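Local atomic coordinates of DNA replication protein DnaC (Aquifex aeolicus, PDB entry 3ECC), a protein that acts as a helicase loader in the initiation of bacterial DNA replication and binds adenine nucleotide together with magnesium. Residues 156-159 with 160-163; 112-115 with 116-120; 21-24 with 25-29; 6-9 with 10-13. All coordinates share one frame; numbering follows the deposited sequence.

Contact 1: 156-159 with 160-163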
loop_
_atom_site.group_PDB
_atom_site.type_symbol
_atom_site.label_atom_id
_atom_site.label_comp_id
_atom_site.label_asym_id
_atom_site.label_seq_id
_atom_site.Cartn_x
_atom_site.Cartn_y
_atom_site.Cartn_z
ATOM N N ALA A 156 1.502 -2.025 16.473
ATOM C CA ALA A 156 0.932 -1.156 17.522
ATOM C C ALA A 156 1.097 0.343 17.215
ATOM O O ALA A 156 0.262 1.164 17.603
ATOM C CB ALA A 156 1.532 -1.496 18.899
ATOM N N ASP A 157 2.183 0.690 16.529
ATOM C CA ASP A 157 2.398 2.049 16.050
ATOM C C ASP A 157 1.419 2.382 14.928
ATOM O O ASP A 157 0.863 3.473 14.886
ATOM C CB ASP A 157 3.836 2.212 15.566
ATOM C CG ASP A 157 4.202 3.655 15.279
ATOM O OD1 ASP A 157 4.144 4.500 16.204
ATOM O OD2 ASP A 157 4.591 3.934 14.128
ATOM N N LEU A 158 1.208 1.427 14.025
ATOM C CA LEU A 158 0.177 1.539 12.994
ATOM C C LEU A 158 -1.232 1.544 13.562
ATOM O O LEU A 158 -2.089 2.295 13.104
ATOM C CB LEU A 158 0.300 0.392 11.990
ATOM C CG LEU A 158 0.767 0.710 10.569
ATOM C CD1 LEU A 158 -0.298 1.513 9.797
ATOM C CD2 LEU A 158 2.127 1.419 10.578
ATOM N N ALA A 159 -1.463 0.690 14.555
ATOM C CA ALA A 159 -2.771 0.567 15.188
ATOM C C ALA A 159 -3.153 1.811 15.971
ATOM O O ALA A 159 -4.334 2.068 16.195
ATOM C CB ALA A 159 -2.805 -0.648 16.093
ATOM N N SER A 160 -2.152 2.581 16.391
ATOM C CA SER A 160 -2.396 3.792 17.166
ATOM C C SER A 160 -3.148 4.833 16.345
ATOM O O SER A 160 -3.972 5.575 16.879
ATOM C CB SER A 160 -1.080 4.370 17.686
ATOM O OG SER A 160 -0.243 4.758 16.613
ATOM N N ARG A 161 -2.866 4.876 15.046
ATOM C CA ARG A 161 -3.460 5.878 14.165
ATOM C C ARG A 161 -4.540 5.330 13.238
ATOM O O ARG A 161 -5.205 6.093 12.543
ATOM C CB ARG A 161 -2.376 6.600 13.358
ATOM C CG ARG A 161 -1.265 5.705 12.840
ATOM C CD ARG A 161 -0.019 6.517 12.476
ATOM N NE ARG A 161 0.893 5.766 11.605
ATOM C CZ ARG A 161 2.125 5.376 11.944
ATOM N NH1 ARG A 161 2.620 5.677 13.141
ATOM N NH2 ARG A 161 2.863 4.686 11.079
ATOM N N LEU A 162 -4.714 4.010 13.233
ATOM C CA LEU A 162 -5.686 3.359 12.348
ATOM C C LEU A 162 -6.682 2.501 13.107
ATOM O O LEU A 162 -7.805 2.305 12.654
ATOM C CB LEU A 162 -4.980 2.492 11.299
ATOM C CG LEU A 162 -4.283 3.135 10.098
ATOM C CD1 LEU A 162 -3.895 2.067 9.087
ATOM C CD2 LEU A 162 -5.175 4.174 9.450
ATOM N N GLY A 163 -6.257 1.981 14.253
ATOM C CA GLY A 163 -7.067 1.052 15.030
ATOM C C GLY A 163 -6.533 -0.359 14.923
ATOM O O GLY A 163 -5.877 -0.704 13.943
#

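Contact 2: 112-115 with 116-120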
loop_
_atom_site.group_PDB
_atom_site.type_symbol
_atom_site.label_atom_id
_atom_site.label_comp_id
_atom_site.label_asym_id
_atom_site.label_seq_id
_atom_site.Cartn_x
_atom_site.Cartn_y
_atom_site.Cartn_z
ATOM N N GLU A 112 0.401 10.010 9.668
ATOM C CA GLU A 112 0.191 10.891 10.823
ATOM C C GLU A 112 -1.123 10.572 11.548
ATOM O O GLU A 112 -1.558 9.420 11.572
ATOM C CB GLU A 112 0.223 12.363 10.387
ATOM C CG GLU A 112 1.618 12.910 10.139
ATOM C CD GLU A 112 2.472 12.976 11.409
ATOM O OE1 GLU A 112 1.908 12.940 12.529
ATOM O OE2 GLU A 112 3.717 13.074 11.283
ATOM N N ARG A 113 -1.748 11.599 12.126
ATOM C CA ARG A 113 -3.004 11.443 12.862
ATOM C C ARG A 113 -4.219 11.934 12.053
ATOM O O ARG A 113 -4.182 12.997 11.417
ATOM C CB ARG A 113 -2.922 12.156 14.215
ATOM C CG ARG A 113 -1.578 11.973 14.922
ATOM C CD ARG A 113 -1.639 12.389 16.393
ATOM N NE ARG A 113 -0.422 12.007 17.112
ATOM C CZ ARG A 113 -0.342 11.832 18.429
ATOM N NH1 ARG A 113 -1.415 11.998 19.195
ATOM N NH2 ARG A 113 0.816 11.481 18.982
ATOM N N LEU A 114 -5.295 11.145 12.095
ATOM C CA LEU A 114 -6.433 11.315 11.195
ATOM C C LEU A 114 -7.725 11.602 11.950
ATOM O O LEU A 114 -7.904 11.153 13.079
ATOM C CB LEU A 114 -6.628 10.049 10.367
ATOM C CG LEU A 114 -5.436 9.487 9.595
ATOM C CD1 LEU A 114 -5.519 7.979 9.543
ATOM C CD2 LEU A 114 -5.352 10.083 8.189
ATOM N N SER A 115 -8.633 12.327 11.300
ATOM C CA SER A 115 -9.938 12.652 11.879
ATOM C C SER A 115 -10.920 11.497 11.711
ATOM O O SER A 115 -10.716 10.619 10.871
ATOM C CB SER A 115 -10.506 13.921 11.242
ATOM O OG SER A 115 -10.532 13.808 9.833
ATOM N N ASP A 116 -11.988 11.507 12.506
ATOM C CA ASP A 116 -12.917 10.374 12.578
ATOM C C ASP A 116 -13.400 9.891 11.210
ATOM O O ASP A 116 -13.509 8.684 10.980
ATOM C CB ASP A 116 -14.116 10.703 13.479
ATOM C CG ASP A 116 -13.778 10.636 14.966
ATOM O OD1 ASP A 116 -14.720 10.663 15.792
ATOM O OD2 ASP A 116 -12.578 10.559 15.314
ATOM N N TRP A 117 -13.675 10.832 10.306
ATOM C CA TRP A 117 -14.181 10.504 8.967
ATOM C C TRP A 117 -13.092 9.956 8.039
ATOM O O TRP A 117 -13.393 9.255 7.074
ATOM C CB TRP A 117 -14.871 11.715 8.322
ATOM C CG TRP A 117 -13.997 12.932 8.230
ATOM C CD1 TRP A 117 -13.905 13.946 9.143
ATOM C CD2 TRP A 117 -13.082 13.258 7.174
ATOM N NE1 TRP A 117 -12.994 14.886 8.719
ATOM C CE2 TRP A 117 -12.477 14.491 7.513
ATOM C CE3 TRP A 117 -12.719 12.634 5.973
ATOM C CZ2 TRP A 117 -11.525 15.108 6.698
ATOM C CZ3 TRP A 117 -11.778 13.251 5.160
ATOM C CH2 TRP A 117 -11.186 14.474 5.533
ATOM N N GLN A 118 -11.833 10.298 8.321
ATOM C CA GLN A 118 -10.704 9.700 7.623
ATOM C C GLN A 118 -10.465 8.276 8.099
ATOM O O GLN A 118 -10.136 7.396 7.307
ATOM C CB GLN A 118 -9.440 10.518 7.839
ATOM C CG GLN A 118 -9.356 11.786 7.028
ATOM C CD GLN A 118 -8.034 12.517 7.218
ATOM O OE1 GLN A 118 -7.648 12.854 8.341
ATOM N NE2 GLN A 118 -7.338 12.771 6.118
ATOM N N ARG A 119 -10.621 8.059 9.401
ATOM C CA ARG A 119 -10.503 6.727 9.980
ATOM C C ARG A 119 -11.665 5.855 9.528
ATOM O O ARG A 119 -11.551 4.638 9.493
ATOM C CB ARG A 119 -10.479 6.803 11.507
ATOM C CG ARG A 119 -9.428 7.743 12.086
ATOM C CD ARG A 119 -8.088 7.045 12.259
ATOM N NE ARG A 119 -7.223 7.754 13.201
ATOM C CZ ARG A 119 -7.064 7.415 14.480
ATOM N NH1 ARG A 119 -7.703 6.362 14.979
ATOM N NH2 ARG A 119 -6.253 8.123 15.259
ATOM N N GLU A 120 -12.785 6.497 9.192
ATOM C CA GLU A 120 -13.981 5.814 8.693
ATOM C C GLU A 120 -13.751 5.191 7.318
ATOM O O GLU A 120 -14.051 4.023 7.103
ATOM C CB GLU A 120 -15.169 6.789 8.616
ATOM C CG GLU A 120 -15.920 7.027 9.942
ATOM C CD GLU A 120 -16.917 8.189 9.865
ATOM O OE1 GLU A 120 -17.121 8.729 8.753
ATOM O OE2 GLU A 120 -17.491 8.565 10.916
#

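Contact 3: 21-24 with 25-29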
loop_
_atom_site.group_PDB
_atom_site.type_symbol
_atom_site.label_atom_id
_atom_site.label_comp_id
_atom_site.label_asym_id
_atom_site.label_seq_id
_atom_site.Cartn_x
_atom_site.Cartn_y
_atom_site.Cartn_z
ATOM N N ARG A 21 16.150 -8.332 -0.634
ATOM C CA ARG A 21 15.167 -9.352 -0.287
ATOM C C ARG A 21 13.765 -8.928 -0.708
ATOM O O ARG A 21 12.974 -9.746 -1.177
ATOM C CB ARG A 21 15.208 -9.665 1.208
ATOM C CG ARG A 21 16.524 -10.253 1.669
ATOM C CD ARG A 21 16.358 -10.985 2.972
ATOM N NE ARG A 21 17.240 -10.423 3.994
ATOM C CZ ARG A 21 16.835 -9.599 4.961
ATOM N NH1 ARG A 21 15.555 -9.241 5.051
ATOM N NH2 ARG A 21 17.715 -9.130 5.840
ATOM N N ALA A 22 13.474 -7.642 -0.546
ATOM C CA ALA A 22 12.215 -7.078 -1.004
ATOM C C ALA A 22 12.042 -7.287 -2.506
ATOM O O ALA A 22 10.977 -7.696 -2.959
ATOM C CB ALA A 22 12.140 -5.608 -0.660
ATOM N N LEU A 23 13.097 -7.021 -3.272
ATOM C CA LEU A 23 13.048 -7.173 -4.729
ATOM C C LEU A 23 12.750 -8.613 -5.138
ATOM O O LEU A 23 11.942 -8.852 -6.036
ATOM C CB LEU A 23 14.348 -6.671 -5.384
ATOM C CG LEU A 23 14.543 -6.877 -6.894
ATOM C CD1 LEU A 23 13.465 -6.158 -7.706
ATOM C CD2 LEU A 23 15.934 -6.428 -7.332
ATOM N N LEU A 24 13.394 -9.566 -4.470
ATOM C CA LEU A 24 13.183 -10.985 -4.766
ATOM C C LEU A 24 11.787 -11.436 -4.329
ATOM O O LEU A 24 11.135 -12.214 -5.023
ATOM C CB LEU A 24 14.272 -11.859 -4.117
ATOM C CG LEU A 24 15.725 -11.629 -4.586
ATOM C CD1 LEU A 24 16.723 -12.358 -3.699
ATOM C CD2 LEU A 24 15.943 -11.993 -6.062
ATOM N N THR A 25 11.326 -10.918 -3.194
ATOM C CA THR A 25 9.983 -11.215 -2.714
ATOM C C THR A 25 8.898 -10.602 -3.609
ATOM O O THR A 25 7.815 -11.172 -3.751
ATOM C CB THR A 25 9.778 -10.760 -1.260
ATOM O OG1 THR A 25 10.796 -11.331 -0.430
ATOM C CG2 THR A 25 8.423 -11.211 -0.755
ATOM N N ILE A 26 9.194 -9.456 -4.220
ATOM C CA ILE A 26 8.248 -8.821 -5.142
ATOM C C ILE A 26 8.151 -9.607 -6.443
ATOM O O ILE A 26 7.049 -9.871 -6.934
ATOM C CB ILE A 26 8.634 -7.357 -5.470
ATOM C CG1 ILE A 26 8.555 -6.481 -4.222
ATOM C CG2 ILE A 26 7.739 -6.799 -6.573
ATOM C CD1 ILE A 26 9.331 -5.186 -4.342
ATOM N N ARG A 27 9.308 -9.979 -6.991
ATOM C CA ARG A 27 9.375 -10.718 -8.256
ATOM C C ARG A 27 8.632 -12.062 -8.180
ATOM O O ARG A 27 7.887 -12.420 -9.100
ATOM C CB ARG A 27 10.837 -10.905 -8.715
ATOM C CG ARG A 27 11.493 -9.620 -9.254
ATOM C CD ARG A 27 12.648 -9.901 -10.210
ATOM N NE ARG A 27 13.193 -8.676 -10.810
ATOM C CZ ARG A 27 12.706 -8.075 -11.900
ATOM N NH1 ARG A 27 11.647 -8.573 -12.531
ATOM N NH2 ARG A 27 13.275 -6.966 -12.355
ATOM N N VAL A 28 8.812 -12.776 -7.069
ATOM C CA VAL A 28 8.046 -13.985 -6.792
ATOM C C VAL A 28 6.558 -13.663 -6.736
ATOM O O VAL A 28 5.746 -14.368 -7.331
ATOM C CB VAL A 28 8.478 -14.635 -5.466
ATOM C CG1 VAL A 28 7.501 -15.717 -5.059
ATOM C CG2 VAL A 28 9.874 -15.198 -5.581
ATOM N N PHE A 29 6.215 -12.585 -6.028
ATOM C CA PHE A 29 4.821 -12.147 -5.856
ATOM C C PHE A 29 4.156 -11.858 -7.204
ATOM O O PHE A 29 3.134 -12.461 -7.540
ATOM C CB PHE A 29 4.756 -10.904 -4.936
ATOM C CG PHE A 29 3.361 -10.358 -4.742
ATOM C CD1 PHE A 29 2.549 -10.827 -3.714
ATOM C CD2 PHE A 29 2.858 -9.383 -5.592
ATOM C CE1 PHE A 29 1.260 -10.338 -3.546
ATOM C CE2 PHE A 29 1.567 -8.884 -5.426
ATOM C CZ PHE A 29 0.771 -9.360 -4.401
#

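Contact 4: 6-9 with 10-13. With ADP (adenosine-5'-diphosphate), chain B.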
loop_
_atom_site.group_PDB
_atom_site.type_symbol
_atom_site.label_atom_id
_atom_site.label_comp_id
_atom_site.label_asym_id
_atom_site.label_seq_id
_atom_site.Cartn_x
_atom_site.Cartn_y
_atom_site.Cartn_z
ATOM N N ASN A 6 9.953 6.305 -13.994
ATOM C CA ASN A 6 11.074 5.412 -14.240
ATOM C C ASN A 6 11.157 4.287 -13.216
ATOM O O ASN A 6 12.122 3.524 -13.200
ATOM C CB ASN A 6 12.372 6.207 -14.177
ATOM C CG ASN A 6 12.710 6.658 -12.755
ATOM O OD1 ASN A 6 12.006 7.488 -12.162
ATOM N ND2 ASN A 6 13.775 6.084 -12.191
ATOM N N ALA A 7 10.161 4.200 -12.342
ATOM C CA ALA A 7 10.164 3.177 -11.300
ATOM C C ALA A 7 9.799 1.805 -11.854
ATOM O O ALA A 7 8.629 1.419 -11.878
ATOM C CB ALA A 7 9.239 3.562 -10.160
ATOM N N ASN A 8 10.818 1.092 -12.323
ATOM C CA ASN A 8 10.681 -0.278 -12.783
ATOM C C ASN A 8 11.396 -1.217 -11.830
ATOM O O ASN A 8 12.335 -0.813 -11.137
ATOM C CB ASN A 8 11.305 -0.430 -14.167
ATOM C CG ASN A 8 10.536 0.300 -15.232
ATOM O OD1 ASN A 8 9.736 -0.302 -15.954
ATOM N ND2 ASN A 8 10.768 1.606 -15.347
ATOM N N LEU A 9 10.968 -2.475 -11.807
ATOM C CA LEU A 9 11.705 -3.503 -11.081
ATOM C C LEU A 9 13.057 -3.734 -11.743
ATOM O O LEU A 9 13.839 -4.580 -11.311
ATOM C CB LEU A 9 10.913 -4.812 -11.020
ATOM C CG LEU A 9 9.815 -4.948 -9.958
ATOM C CD1 LEU A 9 9.232 -6.342 -10.025
ATOM C CD2 LEU A 9 10.329 -4.645 -8.556
ATOM N N ASP A 10 13.324 -2.955 -12.786
ATOM C CA ASP A 10 14.557 -3.066 -13.554
ATOM C C ASP A 10 15.501 -1.902 -13.244
ATOM O O ASP A 10 16.684 -2.100 -12.963
ATOM C CB ASP A 10 14.226 -3.100 -15.039
ATOM C CG ASP A 10 15.277 -3.803 -15.843
ATOM O OD1 ASP A 10 16.401 -3.259 -15.947
ATOM O OD2 ASP A 10 14.978 -4.901 -16.375
ATOM N N THR A 11 14.956 -0.689 -13.295
ATOM C CA THR A 11 15.640 0.515 -12.826
ATOM C C THR A 11 16.058 0.386 -11.354
ATOM O O THR A 11 16.851 1.191 -10.843
ATOM C CB THR A 11 14.720 1.751 -12.979
ATOM O OG1 THR A 11 14.307 1.875 -14.346
ATOM C CG2 THR A 11 15.438 3.030 -12.548
ATOM N N TYR A 12 15.522 -0.630 -10.678
ATOM C CA TYR A 12 15.811 -0.839 -9.265
ATOM C C TYR A 12 17.104 -1.610 -9.019
ATOM O O TYR A 12 17.248 -2.778 -9.405
ATOM C CB TYR A 12 14.642 -1.504 -8.537
ATOM C CG TYR A 12 14.670 -1.242 -7.055
ATOM C CD1 TYR A 12 14.052 -0.121 -6.520
ATOM C CD2 TYR A 12 15.345 -2.094 -6.188
ATOM C CE1 TYR A 12 14.093 0.144 -5.162
ATOM C CE2 TYR A 12 15.383 -1.843 -4.824
ATOM C CZ TYR A 12 14.749 -0.728 -4.317
ATOM O OH TYR A 12 14.791 -0.470 -2.966
ATOM N N HIS A 13 18.045 -0.931 -8.375
ATOM C CA HIS A 13 19.259 -1.555 -7.910
ATOM C C HIS A 13 19.313 -1.410 -6.403
ATOM O O HIS A 13 19.629 -0.338 -5.882
ATOM C CB HIS A 13 20.480 -0.924 -8.579
ATOM C CG HIS A 13 20.463 -1.032 -10.071
ATOM N ND1 HIS A 13 19.869 -0.086 -10.879
ATOM C CD2 HIS A 13 20.933 -1.995 -10.902
ATOM C CE1 HIS A 13 19.990 -0.451 -12.144
ATOM N NE2 HIS A 13 20.632 -1.606 -12.186
HETATM P PB ADP B . 9.769 6.361 0.316
HETATM O O1B ADP B . 8.525 6.101 -0.514
HETATM O O2B ADP B . 10.112 5.253 1.277
HETATM O O3B ADP B . 9.819 7.734 0.927
HETATM P PA ADP B . 10.742 6.848 -2.280
HETATM O O1A ADP B . 10.196 5.686 -3.072
HETATM O O2A ADP B . 9.833 8.054 -2.453
HETATM O O3A ADP B . 10.962 6.395 -0.742
HETATM O "O5'" ADP B . 12.254 7.187 -2.719
HETATM C "C5'" ADP B . 12.748 8.516 -2.847
HETATM C "C4'" ADP B . 13.422 8.680 -4.202
HETATM O "O4'" ADP B . 14.538 7.793 -4.283
HETATM C "C3'" ADP B . 12.487 8.305 -5.333
HETATM O "O3'" ADP B . 12.559 9.319 -6.322
HETATM C "C2'" ADP B . 12.995 6.970 -5.856
HETATM O "O2'" ADP B . 12.913 6.911 -7.267
HETATM C "C1'" ADP B . 14.440 6.938 -5.427
HETATM N N9 ADP B . 14.932 5.575 -5.089
HETATM C C8 ADP B . 14.779 4.924 -3.916
HETATM N N7 ADP B . 15.385 3.705 -3.949
HETATM C C5 ADP B . 15.957 3.572 -5.152
HETATM C C6 ADP B . 16.759 2.536 -5.860
HETATM N N6 ADP B . 17.103 1.365 -5.274
HETATM N N1 ADP B . 17.156 2.800 -7.112
HETATM C C2 ADP B . 16.852 3.960 -7.729
HETATM N N3 ADP B . 16.131 4.939 -7.149
HETATM C C4 ADP B . 15.667 4.806 -5.896
#

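Contact 1: 156-159 with 160-163
Asp157 and Arg161, one helical turn apart, form a salt bridge. OD2 of Asp157 lies 2.8 Å from NH1 of Arg161, in a hydrogen bond that is itself weak. The carboxylate and guanidinium planes stand 85° apart, so one nitrogen meets one oxygen and the two groups do not pair side on. The CG of Arg161 sits between its backbone N and carbonyl carbon (chi1 41°). From there the extended chain runs back along the turn, and the guanidinium lays one face over the backbone carbonyl of Asp157. Its NH2 touches a methyl of Leu158, with CD2 to NH2 at 3.4 Å. The bridge has weak second partners on both sides: NH2 reaches the O of Asn141, and OD2 reaches OG of Ser143. This turn belongs to helix 153-162, which follows strand 136-141 in a P-loop ATPase domain. The placement is consistent with the box VII helix of AAA+ proteins. The tight side is apolar. Leu158 and Leu162 lie side by side and point the same way, CD1 to CD1 at 3.7 Å. Leu158 also rests on Val167 and Thr140, and Leu162 on Leu109 and Leu114. The solvent side is loose. Ala156 and Ser160 are exposed there, joined by a weak bond from Ser160 N to Ala156 O. Gly163 ends the helix with its N 2.7 Å from Ala159 O. At its backbone angles (phi 107°) a CB would be jammed against the preceding carbonyl O, and the same residue is the N-cap of helix 164-173.

Contact 2: 112-115 with 116-120
Ser115 is gripped from its backbone by Gln118, three residues on. The N of Ser115 donates to OE1 of Gln118 at 3.2 Å, nearly straight at 164°. It arrives in the plane of the side-chain amide, on a lone pair of OE1. The OG of Ser115 adds a weak bond to the same oxygen. The Gln118 chain makes this possible: CG lies anti to the carbonyl carbon (chi1 -77°) and the chain then runs extended, so the amide folds back to the residue before the helix. Ser115 is the N-cap of helix 116-131, and this bond is one half of a capping box. The other half is missing, because OG makes no capping bond. OG of Ser115 sits instead over one face of the Trp117 ring, 3.1 Å from its CE2. The carbonyl of Ser115 opens the helical bonding. Its O takes the N of Arg119 at 3.0 Å, nearly in line with the C=O bond, and has a weak bond from the N of Gln118. Leu114 packs against the same turn from the loop side. Its CD2 touches the Gln118 amide, 3.7 Å from CD, and the two side chains cross at about a right angle. Its CB meets the guanidinium of Arg119 at the edge, 3.7 Å from NE. Arg119 bends at its second torsion (chi2 -87°), which lays CD alongside CB of Leu114. Trp117 turns to helix 75-86, where it touches Ile79 and Phe80 and makes a cation-pi contact with Lys83.

Contact 3: 21-24 with 25-29
The carbonyl O of Arg21 takes two hydrogen bonds from Thr25. OG1 of Thr25 donates to Arg21 O at 2.8 Å, and N of Thr25 donates to the same Arg21 O at 2.9 Å. They come from opposite faces of the carbonyl plane, with OG1 well above it. The hydroxyl lies beside its own backbone N (chi1 -54°), which lets it bend back onto the carbonyl one turn earlier. With an alanine here, Arg21 O would probably lose its hydroxyl donor and keep the amide of the new residue, and a gap is likely to open beside Glu175 and Leu177 of strand 174-178. The regular alpha-helical bonds continue from here. Ile26 N reaches Ala22 O at 2.8 Å, Arg27 N reaches Leu23 O at 3.0 Å, and Val28 N reaches Leu24 O at 3.1 Å. Outside this ladder the packing is mostly side chain on backbone. CG1 of Ile26 lies against Ala22 O, and CG2 of Val28 against Leu24 O. Leu23 and Arg27 lie side by side and point the same way, with CD1 of Leu23 4.0 Å from NE of Arg27. The turn is part of helix 17-31, which is packed beside the central parallel sheet of the P-loop ATPase domain. Ile26 is buried against Leu41 and Phe43 of strand 40-45 and against Leu54 and Thr58 of helix 51-65. Arg21, Leu24 and Val28 are exposed. The Thr25 hydroxyl is turned back onto the backbone of its own helix, so this polar residue can sit beside Glu175 and Leu177 with its OG1 already bonded.

Contact 4: 6-9 with 10-13
Thr11 lays its side chain across Asn6, at about a right angle to it. Its methyl CG2 touches the amide of Asn6, 3.5 Å from ND2. Its hydroxyl OG1 donates to the backbone O of Asn6 at 3.0 Å, in the carbonyl plane. With OG1 beside the backbone N (chi1 -57°), CG2 falls anti to that N and meets the Asn6 amide. ND2 of Asn8 also donates to Asn6 O, at 3.2 Å, from above the carbonyl plane. Two side chains thus tie down one carbonyl and close the bend, which begins with an inverse gamma turn at Ala7. The bend lies in the loop ahead of helix 17-31 and supplies part of the adenine end of the ADP pocket, through Tyr12 and His13. Tyr12 presents one ring face to the amino group of the adenine. The amino nitrogen N6 of ADP sits 3.2 Å above the Tyr12 ring plane, toward its rim, and 3.3 Å from CE1. The same N6 donates a hydrogen bond to the backbone O of His13 at 3.1 Å. The Tyr12 ring also meets the ring of His53, and Leu54 flanks it. An alanine in its place would remove that face, and the amino end of the adenine would probably be left with the His13 carbonyl but without the flat surface beside it. Leu9 packs on Ala61 of helix 51-65 and on Leu23 and Ile26 of helix 17-31.

In the fold
The contacts form two touching pairs. Contacts 1 and 2 have centres 11 Å apart and meet where Arg161 O lies 2.7 Å from Arg119 NE. Contacts 3 and 4 have centres 13 Å apart and meet through Leu9, whose CD2 is 3.6 Å from CD1 of Leu23. Contacts 1 and 4 lie on opposite sides of the chain's centre, with 31 Å between their own centres. Contact 4 touches the adenine end of ADP. Contact 1 approaches the phosphate end, with the Arg161 side chain about 10 Å from the beryllium trifluoride. That side chain is about 9 Å from the side chain of Lys51, and the Tyr12 side chain is about 5 Å from Gly50, both of the probable P-loop.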